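Local coordinates for protein metallophosphoesterase (Clostridium thermocellum, PDB 4J6O) that probably removes 2',3' phosphates from RNA ends as the manganese-dependent, calcineurin-like phosphatase component of the bacterial Pnkp-Hen1 RNA repair system, at residues Asp9-Phe14 / Val145-Lys150; Gly22-Leu27 / Gly70-Glu75. All coordinates share one frame; numbering follows the deposited sequence.

Contact 1 (Asp9-Phe14 / Val145-Lys150); sequences DEHGPF and VLDDGK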
loop_
_atom_site.group_PDB
_atom_site.type_symbol
_atom_site.label_atom_id
_atom_site.label_comp_id
_atom_site.label_asym_id
_atom_site.label_seq_id
_atom_site.Cartn_x
_atom_site.Cartn_y
_atom_site.Cartn_z
ATOM N N ASP A 9 -13.168 -15.341 -4.532
ATOM C CA ASP A 9 -13.906 -15.328 -5.795
ATOM C C ASP A 9 -13.376 -14.289 -6.796
ATOM O O ASP A 9 -13.877 -14.179 -7.933
ATOM C CB ASP A 9 -15.401 -15.121 -5.544
ATOM C CG ASP A 9 -15.689 -14.018 -4.536
ATOM O OD1 ASP A 9 -14.755 -13.386 -3.987
ATOM O OD2 ASP A 9 -16.886 -13.798 -4.282
ATOM N N GLU A 10 -12.364 -13.548 -6.382
ATOM C CA GLU A 10 -11.726 -12.552 -7.234
ATOM C C GLU A 10 -10.476 -13.143 -7.884
ATOM O O GLU A 10 -9.474 -13.441 -7.201
ATOM C CB GLU A 10 -11.387 -11.304 -6.423
ATOM C CG GLU A 10 -12.604 -10.504 -5.959
ATOM C CD GLU A 10 -13.228 -9.656 -7.077
ATOM O OE1 GLU A 10 -12.483 -9.131 -7.954
ATOM O OE2 GLU A 10 -14.475 -9.524 -7.071
ATOM N N HIS A 11 -10.516 -13.302 -9.209
ATOM C CA HIS A 11 -9.438 -14.042 -9.856
ATOM C C HIS A 11 -8.456 -13.149 -10.609
ATOM O O HIS A 11 -7.399 -13.611 -10.998
ATOM C CB HIS A 11 -10.015 -15.156 -10.747
ATOM C CG HIS A 11 -10.966 -16.061 -10.020
ATOM N ND1 HIS A 11 -10.542 -17.006 -9.110
ATOM C CD2 HIS A 11 -12.319 -16.125 -10.025
ATOM C CE1 HIS A 11 -11.594 -17.637 -8.611
ATOM N NE2 HIS A 11 -12.685 -17.123 -9.151
ATOM N N GLY A 12 -8.799 -11.871 -10.770
ATOM C CA GLY A 12 -7.940 -10.925 -11.451
ATOM C C GLY A 12 -8.186 -11.089 -12.934
ATOM O O GLY A 12 -9.236 -11.597 -13.305
ATOM N N PRO A 13 -7.204 -10.740 -13.767
ATOM C CA PRO A 13 -5.841 -10.314 -13.393
ATOM C C PRO A 13 -5.722 -9.092 -12.489
ATOM O O PRO A 13 -6.628 -8.258 -12.504
ATOM C CB PRO A 13 -5.226 -9.905 -14.738
ATOM C CG PRO A 13 -5.938 -10.784 -15.730
ATOM C CD PRO A 13 -7.361 -10.850 -15.226
ATOM N N PHE A 14 -4.605 -8.984 -11.766
ATOM C CA PHE A 14 -4.409 -7.844 -10.855
ATOM C C PHE A 14 -3.077 -7.220 -11.153
ATOM O O PHE A 14 -2.146 -7.898 -11.576
ATOM C CB PHE A 14 -4.316 -8.306 -9.390
ATOM C CG PHE A 14 -5.519 -9.032 -8.908
ATOM C CD1 PHE A 14 -6.711 -8.368 -8.745
ATOM C CD2 PHE A 14 -5.451 -10.396 -8.602
ATOM C CE1 PHE A 14 -7.825 -9.038 -8.272
ATOM C CE2 PHE A 14 -6.542 -11.063 -8.099
ATOM C CZ PHE A 14 -7.746 -10.411 -7.962
ATOM N N VAL A 145 -7.268 -12.390 0.945
ATOM C CA VAL A 145 -6.946 -13.680 0.329
ATOM C C VAL A 145 -7.757 -13.750 -0.951
ATOM O O VAL A 145 -9.005 -13.738 -0.927
ATOM C CB VAL A 145 -7.296 -14.866 1.283
ATOM C CG1 VAL A 145 -6.823 -16.173 0.692
ATOM C CG2 VAL A 145 -6.629 -14.633 2.686
ATOM N N LEU A 146 -7.062 -13.879 -2.076
ATOM C CA LEU A 146 -7.722 -13.785 -3.366
ATOM C C LEU A 146 -7.514 -15.053 -4.193
ATOM O O LEU A 146 -6.671 -15.895 -3.851
ATOM C CB LEU A 146 -7.088 -12.630 -4.140
ATOM C CG LEU A 146 -7.241 -11.283 -3.455
ATOM C CD1 LEU A 146 -5.884 -10.569 -3.410
ATOM C CD2 LEU A 146 -8.101 -10.452 -4.337
ATOM N N ASP A 147 -8.317 -15.174 -5.260
ATOM C CA ASP A 147 -8.095 -16.165 -6.322
ATOM C C ASP A 147 -7.909 -17.568 -5.768
ATOM O O ASP A 147 -6.826 -18.171 -5.880
ATOM C CB ASP A 147 -6.880 -15.781 -7.170
ATOM C CG ASP A 147 -6.770 -16.651 -8.409
ATOM O OD1 ASP A 147 -7.843 -17.144 -8.862
ATOM O OD2 ASP A 147 -5.638 -16.857 -8.885
ATOM N N ASP A 148 -8.982 -18.053 -5.148
ATOM C CA ASP A 148 -9.026 -19.402 -4.589
ATOM C C ASP A 148 -7.913 -19.666 -3.602
ATOM O O ASP A 148 -7.451 -20.798 -3.487
ATOM C CB ASP A 148 -8.989 -20.468 -5.707
ATOM C CG ASP A 148 -10.221 -20.442 -6.567
ATOM O OD1 ASP A 148 -11.304 -20.194 -6.022
ATOM O OD2 ASP A 148 -10.122 -20.669 -7.784
ATOM N N GLY A 149 -7.457 -18.616 -2.905
ATOM C CA GLY A 149 -6.363 -18.767 -1.958
ATOM C C GLY A 149 -4.975 -18.842 -2.576
ATOM O O GLY A 149 -4.011 -19.182 -1.904
ATOM N N LYS A 150 -4.835 -18.480 -3.846
ATOM C CA LYS A 150 -3.540 -18.560 -4.476
ATOM C C LYS A 150 -2.712 -17.283 -4.296
ATOM O O LYS A 150 -1.497 -17.265 -4.546
ATOM C CB LYS A 150 -3.713 -18.814 -5.989
ATOM C CG LYS A 150 -4.179 -20.209 -6.257
ATOM C CD LYS A 150 -4.693 -20.305 -7.701
ATOM C CE LYS A 150 -5.336 -21.681 -7.972
ATOM N NZ LYS A 150 -6.112 -21.655 -9.305
#
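H11 leaves its backbone with CG anti to the carbonyl carbon (chi1 -53°), which swings the imidazole toward the turn that follows strand 143-146. Its CB and CG both pass 3.5 Å from OD1 of D147, and one atom further on ND1 donates a hydrogen bond to D147 OD1 at 2.7 Å. The bond is fairly straight, 161° at the hydrogen, and lies in the ring plane; the aspartate accepts with its anti lone pair, its carboxylate standing 83° to the ring. At the tip, CE1 of H11 comes within 3.5 Å of OD2 of D148, so two carboxylates lie near the ND1-CE1 part of the ring and may favour its protonated form. The other oxygen of D147, OD2, is held by the hydroxyl of Y238. The turn 147-150 starts with three residues of positive phi and joins antiparallel strands 143-146 and 151-154 as a tight beta hairpin; glycine suits its third position. Facing it is the loop that leads from strand 6-7 of the same sheet into strand 14-17 of the other sheet of the phosphoesterase fold. A weak, bent bond from D147 N to E10 O, 2.8 Å long, ties the backbones together. Next to it hydrocarbon takes over: CD2 of L146 meets CZ of F14 at 3.6 Å, while CA of G12 sits over the centre of one face of the F14 ring.

Contact 2 (Gly22-Leu27 / Gly70-Glu75); sequences GCYDEL and GPKITE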
loop_
_atom_site.group_PDB
_atom_site.type_symbol
_atom_site.label_atom_id
_atom_site.label_comp_id
_atom_site.label_asym_id
_atom_site.label_seq_id
_atom_site.Cartn_x
_atom_site.Cartn_y
_atom_site.Cartn_z
ATOM N N GLY A 22 2.604 9.522 -1.774
ATOM C CA GLY A 22 2.358 10.831 -2.366
ATOM C C GLY A 22 2.932 11.033 -3.753
ATOM O O GLY A 22 2.896 12.134 -4.260
ATOM N N CYS A 23 3.492 9.976 -4.338
ATOM C CA CYS A 23 4.135 10.129 -5.642
ATOM C C CYS A 23 3.103 9.978 -6.798
ATOM O O CYS A 23 3.139 8.997 -7.536
ATOM C CB CYS A 23 5.229 9.125 -5.794
ATOM S SG CYS A 23 6.637 9.526 -4.649
ATOM N N TYR A 24 2.205 10.925 -6.889
ATOM C CA TYR A 24 1.183 10.879 -7.924
ATOM C C TYR A 24 1.749 10.776 -9.349
ATOM O O TYR A 24 1.195 10.022 -10.168
ATOM C CB TYR A 24 0.272 12.107 -7.826
ATOM C CG TYR A 24 -0.755 12.144 -8.931
ATOM C CD1 TYR A 24 -1.924 11.427 -8.805
ATOM C CD2 TYR A 24 -0.509 12.823 -10.088
ATOM C CE1 TYR A 24 -2.864 11.441 -9.814
ATOM C CE2 TYR A 24 -1.451 12.832 -11.117
ATOM C CZ TYR A 24 -2.616 12.122 -10.957
ATOM O OH TYR A 24 -3.572 12.126 -11.970
ATOM N N ASP A 25 2.809 11.534 -9.681
ATOM C CA ASP A 25 3.244 11.586 -11.083
ATOM C C ASP A 25 3.660 10.184 -11.507
ATOM O O ASP A 25 3.326 9.718 -12.638
ATOM C CB ASP A 25 4.401 12.571 -11.273
ATOM C CG ASP A 25 3.991 14.014 -11.082
ATOM O OD1 ASP A 25 2.788 14.317 -11.187
ATOM O OD2 ASP A 25 4.920 14.858 -10.846
ATOM N N GLU A 26 4.351 9.506 -10.593
ATOM C CA GLU A 26 4.902 8.191 -10.898
ATOM C C GLU A 26 3.770 7.177 -10.922
ATOM O O GLU A 26 3.799 6.247 -11.700
ATOM C CB GLU A 26 5.918 7.731 -9.854
ATOM C CG GLU A 26 7.289 8.467 -9.927
ATOM C CD GLU A 26 7.274 9.843 -9.323
ATOM O OE1 GLU A 26 6.275 10.293 -8.723
ATOM O OE2 GLU A 26 8.317 10.525 -9.452
ATOM N N LEU A 27 2.829 7.344 -10.016
ATOM C CA LEU A 27 1.616 6.491 -10.026
ATOM C C LEU A 27 0.863 6.597 -11.359
ATOM O O LEU A 27 0.481 5.580 -11.926
ATOM C CB LEU A 27 0.712 6.837 -8.823
ATOM C CG LEU A 27 -0.597 6.043 -8.812
ATOM C CD1 LEU A 27 -0.382 4.520 -8.843
ATOM C CD2 LEU A 27 -1.452 6.474 -7.588
ATOM N N GLY A 70 5.760 12.344 0.160
ATOM C CA GLY A 70 5.793 12.848 -1.213
ATOM C C GLY A 70 5.012 14.116 -1.509
ATOM O O GLY A 70 4.311 14.656 -0.651
ATOM N N PRO A 71 5.082 14.591 -2.754
ATOM C CA PRO A 71 4.648 15.937 -3.122
ATOM C C PRO A 71 3.181 16.084 -3.477
ATOM O O PRO A 71 2.717 17.227 -3.515
ATOM C CB PRO A 71 5.480 16.221 -4.375
ATOM C CG PRO A 71 5.603 14.877 -4.979
ATOM C CD PRO A 71 5.857 13.949 -3.845
ATOM N N LYS A 72 2.463 14.972 -3.695
ATOM C CA LYS A 72 1.114 15.025 -4.260
ATOM C C LYS A 72 0.199 14.033 -3.545
ATOM O O LYS A 72 -0.529 13.259 -4.139
ATOM C CB LYS A 72 1.148 14.804 -5.788
ATOM C CG LYS A 72 1.645 16.031 -6.517
ATOM C CD LYS A 72 1.551 15.809 -8.012
ATOM C CE LYS A 72 2.146 16.996 -8.795
ATOM N NZ LYS A 72 1.737 16.851 -10.254
ATOM N N ILE A 73 0.285 14.026 -2.223
ATOM C CA ILE A 73 -0.504 13.118 -1.408
ATOM C C ILE A 73 -2.052 13.216 -1.628
ATOM O O ILE A 73 -2.730 12.194 -1.688
ATOM C CB ILE A 73 -0.151 13.366 0.058
ATOM C CG1 ILE A 73 1.341 13.082 0.245
ATOM C CG2 ILE A 73 -1.020 12.510 0.950
ATOM C CD1 ILE A 73 1.973 13.658 1.582
ATOM N N THR A 74 -2.632 14.421 -1.719
ATOM C CA THR A 74 -4.088 14.469 -1.874
ATOM C C THR A 74 -4.549 13.982 -3.258
ATOM O O THR A 74 -5.589 13.395 -3.362
ATOM C CB THR A 74 -4.722 15.859 -1.592
ATOM O OG1 THR A 74 -4.237 16.806 -2.541
ATOM C CG2 THR A 74 -4.372 16.331 -0.190
ATOM N N GLU A 75 -3.711 14.179 -4.277
ATOM C CA GLU A 75 -4.032 13.675 -5.606
ATOM C C GLU A 75 -3.976 12.152 -5.604
ATOM O O GLU A 75 -4.857 11.514 -6.194
ATOM C CB GLU A 75 -3.102 14.241 -6.676
ATOM C CG GLU A 75 -3.286 15.742 -6.924
ATOM C CD GLU A 75 -4.751 16.173 -6.997
ATOM O OE1 GLU A 75 -5.493 15.659 -7.867
ATOM O OE2 GLU A 75 -5.158 17.025 -6.168
#
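Y24 and K72 cross obliquely, their roots pressed together with CB to CB at 3.5 Å. From there the lysine, extended beyond CG, runs past the tyrosine to D25, the next residue of helix 24-33, and meets its carboxylate at about a right angle. NZ of K72 forms a salt bridge of 2.9 Å with OD1 of D25, on the syn lone pair of that oxygen. A long, flexible lysine suits this place, since its methylenes can lie against apolar atoms while its charge reaches the partly exposed carboxylate of D25. The ring of Y24, with CG anti to the backbone N (chi1 177°), is directed at the second helix, where CB of E75 makes an off-centre CH-pi contact, 4.2 Å from the ring centroid. The bent E75 chain then turns away, and its OE1 bonds to the hydroxyl of Y50. Both segments are N-terminal entries into helices, with C23 and K72 at the N-cap positions, and G22 belongs to the GDIHG sequence characteristic of calcineurin-like phosphoesterases, which supplies the manganese ligands D19 and H21. Here the two entries meet backbone to backbone: K72 N donates to G22 O at 2.9 Å, in the carbonyl plane and on a lone pair. The CD of P71 flanks the same oxygen. Glycine suits position 22: its CA already lies 3.6 Å from CG1 of I73, a CB would point into 70-75 and collide with that atom, and phi is positive (78°). Q121 receives the N-H of I73 at the start of helix 73-86.

Overall arrangement
The two contacts lie on opposite sides of the chain's centre, their own centres 28 Å apart and their nearest atoms about 12 Å apart. Along the chain the order is 9-14, 22-27, 70-75, 145-150, so the pair of contact 2 falls wholly between the partners of contact 1. Strand 14-17 runs from contact 1 toward the manganese ligands D19 and H21, just ahead of contact 2. Contact 1 joins an entry to the five-stranded sheet with a hairpin of the six-stranded one, whereas contact 2 packs the starts of helices 24-33 and 73-86 near the metal. Contact 1 thus lies at the start of strand 14-17, and contact 2 beyond its end, on the manganese side of the domain.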